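Beta-glucanase (Clostridium thermocellum, PDB 3WVJ) hydrolyses 1,4-beta-glucosidic linkages in mixed-linkage beta-1,3-1,4-glucans such as lichenan, acting as an endo-glucanase of glycoside hydrolase family 16. Local coordinates at residues S38-T41 with K46-L49; F140-S143 with T148-F151. All coordinates share one frame; numbering follows the deposited sequence.

Contact 1 of 2, residues S38-T41 with K46-L49; sequences SQVT and KMIL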
loop_
_atom_site.group_PDB
_atom_site.type_symbol
_atom_site.label_atom_id
_atom_site.label_comp_id
_atom_site.label_asym_id
_atom_site.label_seq_id
_atom_site.Cartn_x
_atom_site.Cartn_y
_atom_site.Cartn_z
ATOM N N SER A 38 -6.735 6.826 -14.808
ATOM C CA SER A 38 -7.212 5.761 -15.753
ATOM C C SER A 38 -6.725 4.360 -15.274
ATOM O O SER A 38 -7.294 3.336 -15.665
ATOM C CB SER A 38 -6.732 6.061 -17.137
ATOM O OG SER A 38 -5.346 6.182 -17.112
ATOM N N GLN A 39 -5.700 4.325 -14.384
ATOM C CA GLN A 39 -5.111 3.065 -14.002
ATOM C C GLN A 39 -5.704 2.437 -12.733
ATOM O O GLN A 39 -5.202 1.369 -12.234
ATOM C CB GLN A 39 -3.597 3.296 -13.778
ATOM C CG GLN A 39 -2.901 3.758 -15.031
ATOM C CD GLN A 39 -3.327 2.968 -16.292
ATOM O OE1 GLN A 39 -3.048 1.735 -16.425
ATOM N NE2 GLN A 39 -3.943 3.665 -17.244
ATOM N N VAL A 40 -6.665 3.153 -12.150
ATOM C CA VAL A 40 -7.471 2.636 -11.072
ATOM C C VAL A 40 -8.855 2.347 -11.651
ATOM O O VAL A 40 -9.516 3.285 -11.963
ATOM C CB VAL A 40 -7.585 3.717 -9.949
ATOM C CG1 VAL A 40 -8.428 3.214 -8.808
ATOM C CG2 VAL A 40 -6.202 4.088 -9.400
ATOM N N THR A 41 -9.301 1.091 -11.735
ATOM C CA THR A 41 -10.587 0.745 -12.380
ATOM C C THR A 41 -11.181 -0.255 -11.415
ATOM O O THR A 41 -10.517 -0.603 -10.393
ATOM C CB THR A 41 -10.393 0.068 -13.747
ATOM O OG1 THR A 41 -9.524 -1.060 -13.555
ATOM C CG2 THR A 41 -9.772 1.038 -14.749
ATOM N N LYS A 46 -13.748 -5.992 -7.369
ATOM C CA LYS A 46 -12.381 -5.484 -7.000
ATOM C C LYS A 46 -11.958 -4.115 -7.537
ATOM O O LYS A 46 -12.539 -3.609 -8.488
ATOM C CB LYS A 46 -11.351 -6.583 -7.258
ATOM C CG LYS A 46 -11.868 -7.839 -6.562
ATOM C CD LYS A 46 -11.428 -9.093 -7.191
ATOM C CE LYS A 46 -12.411 -10.169 -6.709
ATOM N NZ LYS A 46 -12.295 -11.326 -7.606
ATOM N N MET A 47 -11.032 -3.466 -6.826
ATOM C CA MET A 47 -10.368 -2.321 -7.343
ATOM C C MET A 47 -9.100 -2.860 -7.994
ATOM O O MET A 47 -8.394 -3.747 -7.425
ATOM C CB MET A 47 -10.097 -1.350 -6.210
ATOM C CG MET A 47 -9.410 -0.077 -6.657
ATOM S SD MET A 47 -7.603 -0.256 -6.709
ATOM C CE MET A 47 -7.154 -0.007 -4.996
ATOM N N ILE A 48 -8.810 -2.402 -9.209
ATOM C CA ILE A 48 -7.662 -2.922 -9.970
ATOM C C ILE A 48 -6.670 -1.759 -10.179
ATOM O O ILE A 48 -7.076 -0.656 -10.529
ATOM C CB ILE A 48 -8.155 -3.553 -11.267
ATOM C CG1 ILE A 48 -9.115 -4.647 -10.868
ATOM C CG2 ILE A 48 -7.019 -4.167 -12.047
ATOM C CD1 ILE A 48 -9.114 -5.779 -11.824
ATOM N N LEU A 49 -5.393 -1.973 -9.840
ATOM C CA LEU A 49 -4.355 -1.060 -10.225
ATOM C C LEU A 49 -3.614 -1.692 -11.373
ATOM O O LEU A 49 -3.222 -2.862 -11.290
ATOM C CB LEU A 49 -3.333 -0.831 -9.064
ATOM C CG LEU A 49 -3.896 -0.218 -7.787
ATOM C CD1 LEU A 49 -2.689 -0.011 -6.827
ATOM C CD2 LEU A 49 -4.545 1.121 -8.072
HETATM O O HOH W 1 -6.906 -0.648 -13.355
#

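Contact 2 of 2, residues F140-S143 with T148-F151; sequences FDAS and TYGF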
loop_
_atom_site.group_PDB
_atom_site.type_symbol
_atom_site.label_atom_id
_atom_site.label_comp_id
_atom_site.label_asym_id
_atom_site.label_seq_id
_atom_site.Cartn_x
_atom_site.Cartn_y
_atom_site.Cartn_z
ATOM N N PHE A 140 2.681 -19.096 1.572
ATOM C CA PHE A 140 1.849 -19.249 0.384
ATOM C C PHE A 140 2.256 -18.176 -0.620
ATOM O O PHE A 140 3.063 -17.312 -0.318
ATOM C CB PHE A 140 0.345 -19.080 0.723
ATOM C CG PHE A 140 0.011 -17.788 1.446
ATOM C CD1 PHE A 140 -0.128 -16.591 0.752
ATOM C CD2 PHE A 140 -0.186 -17.777 2.826
ATOM C CE1 PHE A 140 -0.471 -15.414 1.415
ATOM C CE2 PHE A 140 -0.520 -16.597 3.500
ATOM C CZ PHE A 140 -0.674 -15.410 2.793
ATOM N N ASP A 141 1.659 -18.206 -1.805
ATOM C CA ASP A 141 1.960 -17.220 -2.835
ATOM C C ASP A 141 0.910 -16.106 -2.891
ATOM O O ASP A 141 -0.241 -16.340 -3.220
ATOM C CB ASP A 141 2.077 -17.892 -4.192
ATOM C CG ASP A 141 2.589 -16.950 -5.261
ATOM O OD1 ASP A 141 2.344 -15.731 -5.165
ATOM O OD2 ASP A 141 3.264 -17.434 -6.197
ATOM N N ALA A 142 1.346 -14.875 -2.628
ATOM C CA ALA A 142 0.420 -13.770 -2.417
ATOM C C ALA A 142 -0.242 -13.347 -3.719
ATOM O O ALA A 142 -1.278 -12.699 -3.726
ATOM C CB ALA A 142 1.142 -12.601 -1.777
ATOM N N SER A 143 0.370 -13.729 -4.830
ATOM C CA SER A 143 -0.180 -13.407 -6.124
ATOM C C SER A 143 -1.230 -14.442 -6.595
ATOM O O SER A 143 -1.834 -14.256 -7.630
ATOM C CB SER A 143 0.959 -13.316 -7.141
ATOM O OG SER A 143 1.543 -14.578 -7.392
ATOM N N THR A 148 -5.889 -11.663 3.401
ATOM C CA THR A 148 -5.967 -10.387 4.107
ATOM C C THR A 148 -4.665 -10.133 4.849
ATOM O O THR A 148 -3.968 -11.088 5.239
ATOM C CB THR A 148 -7.094 -10.348 5.121
ATOM O OG1 THR A 148 -6.669 -11.151 6.219
ATOM C CG2 THR A 148 -8.386 -10.897 4.531
ATOM N N TYR A 149 -4.337 -8.850 4.996
ATOM C CA TYR A 149 -3.060 -8.384 5.573
ATOM C C TYR A 149 -3.440 -7.145 6.345
ATOM O O TYR A 149 -4.424 -6.448 5.995
ATOM C CB TYR A 149 -2.045 -7.968 4.504
ATOM C CG TYR A 149 -1.748 -9.045 3.487
ATOM C CD1 TYR A 149 -0.733 -9.988 3.713
ATOM C CD2 TYR A 149 -2.503 -9.148 2.328
ATOM C CE1 TYR A 149 -0.476 -10.990 2.789
ATOM C CE2 TYR A 149 -2.253 -10.127 1.421
ATOM C CZ TYR A 149 -1.236 -11.043 1.651
ATOM O OH TYR A 149 -0.993 -12.016 0.733
ATOM N N GLY A 150 -2.686 -6.838 7.391
ATOM C CA GLY A 150 -3.112 -5.729 8.258
ATOM C C GLY A 150 -2.069 -5.413 9.297
ATOM O O GLY A 150 -1.117 -6.178 9.442
ATOM N N PHE A 151 -2.252 -4.284 10.000
ATOM C CA PHE A 151 -1.443 -3.931 11.168
ATOM C C PHE A 151 -2.282 -3.231 12.221
ATOM O O PHE A 151 -3.177 -2.426 11.879
ATOM C CB PHE A 151 -0.265 -3.058 10.787
ATOM C CG PHE A 151 -0.599 -1.927 9.853
ATOM C CD1 PHE A 151 -0.930 -0.650 10.346
ATOM C CD2 PHE A 151 -0.548 -2.110 8.468
ATOM C CE1 PHE A 151 -1.212 0.412 9.497
ATOM C CE2 PHE A 151 -0.863 -1.055 7.618
ATOM C CZ PHE A 151 -1.193 0.212 8.122
HETATM O O HOH W 2 -2.472 -11.963 -1.687
#

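Contact 1 of 2, residues S38-T41 with K46-L49
Thr41 and Ile48 face each other as an antiparallel hydrogen-bonded pair, and their backbones are joined by two hydrogen bonds. Thr41 N donates to Ile48 O at 3.1 Å, while Ile48 N returns a shorter and straighter bond to Thr41 O at 2.7 Å, with 173° at the hydrogen. A water fastens the same pair again: it donates to Ile48 O at 2.8 Å and lies 2.7 Å from Thr41 OG1, to which it is also hydrogen-bonded. Ile48 O is thus gripped by a peptide N-H and a water.

These bonds sit in the beta hairpin of strands 40-43 and 46-53, part of the jellyroll of the family 16 catalytic module. Val40 and Leu49 form the adjoining non-hydrogen-bonded pair, with their side chains on the other face from Thr41 and Ile48.

From CB of Val40 the side chain forks. Val40 CG1, set anti to the backbone N (chi1 180°), meets Met47, whose CG and SD each stand 4.1 Å from it. Val40 CG2 runs alongside Leu49, the two side chains pointing the same way, and touches Leu49 CD2 at 3.6 Å. Tyr66 of strand 61-72 packs against both Val40 and Met47, and Tyr208 of strand 204-214 against Met47 and Leu49.

Contact 2 of 2, residues F140-S143 with T148-F151
Phe140 and Tyr149 approach from opposite directions, and the phenol oxygen of Tyr149 arrives at the edge of the Phe140 ring, in its plane, with Tyr149 OH 3.5 Å from Phe140 CE1. The rings themselves are less close: Phe140 CZ and Tyr149 CE1 are 4.4 Å apart, and Phe140 CZ lies obliquely to the Tyr149 ring. Outside the pair, Phe140 stacks on His147 and Tyr149 makes an edge-to-face contact with Phe112.

The setting is the jellyroll of family 16, where the loop that follows strand 134-137 leads into strand 147-154. Tyr149 reaches from that strand back to the loop just before it. With CG anti to the carbonyl carbon (chi1 -56°), the ring extends from the strand toward the loop, and its length brings OH to Phe140 and Ala142 although the two backbones are well separated: even the nearest pair of CA atoms, those of Ala142 and Thr148, is 9.7 Å apart.

Ala142 meets the same phenol oxygen with its methyl group, Ala142 CB lying 3.3 Å from Tyr149 OH. The hydroxyl is therefore approached by an aromatic edge and a methyl group, while a polar link to the loop may run through a water. This water lies at the edge of the Tyr149 ring, in its plane, hydrogen-bonded to Tyr149 OH at 2.8 Å; it also lies near Ala142 O, though that separation is too short to count as a secure bond.

The loop is shaped around Ala142 by an Asx turn, in which Asp141 OD1 accepts from Ser143 N at 2.8 Å, on the anti side of the carboxylate. Ser143 OG donates to the same Asp141 OD1 at 2.6 Å, coming from the same face of the carboxylate plane, 41° out of it.

In the fold
Contact 1 closes along the chain before contact 2 opens. Their centres are 19 Å apart and their nearest atoms about 11 Å, so neither touches the other. Strand 204-214 provides a connection: it pairs with strand 46-53 of contact 1 and with strand 75-82, which in turn pairs with strand 147-154 of contact 2. The two differ in kind, since residues 38-41 and 46-49 are joined by direct backbone bonds, whereas 140-143 and 148-151 meet through side chains, with a water between them. A bound bis-tris propane molecule lies about 10 Å from the side chain of Leu49 in contact 1, too far for direct contact with it.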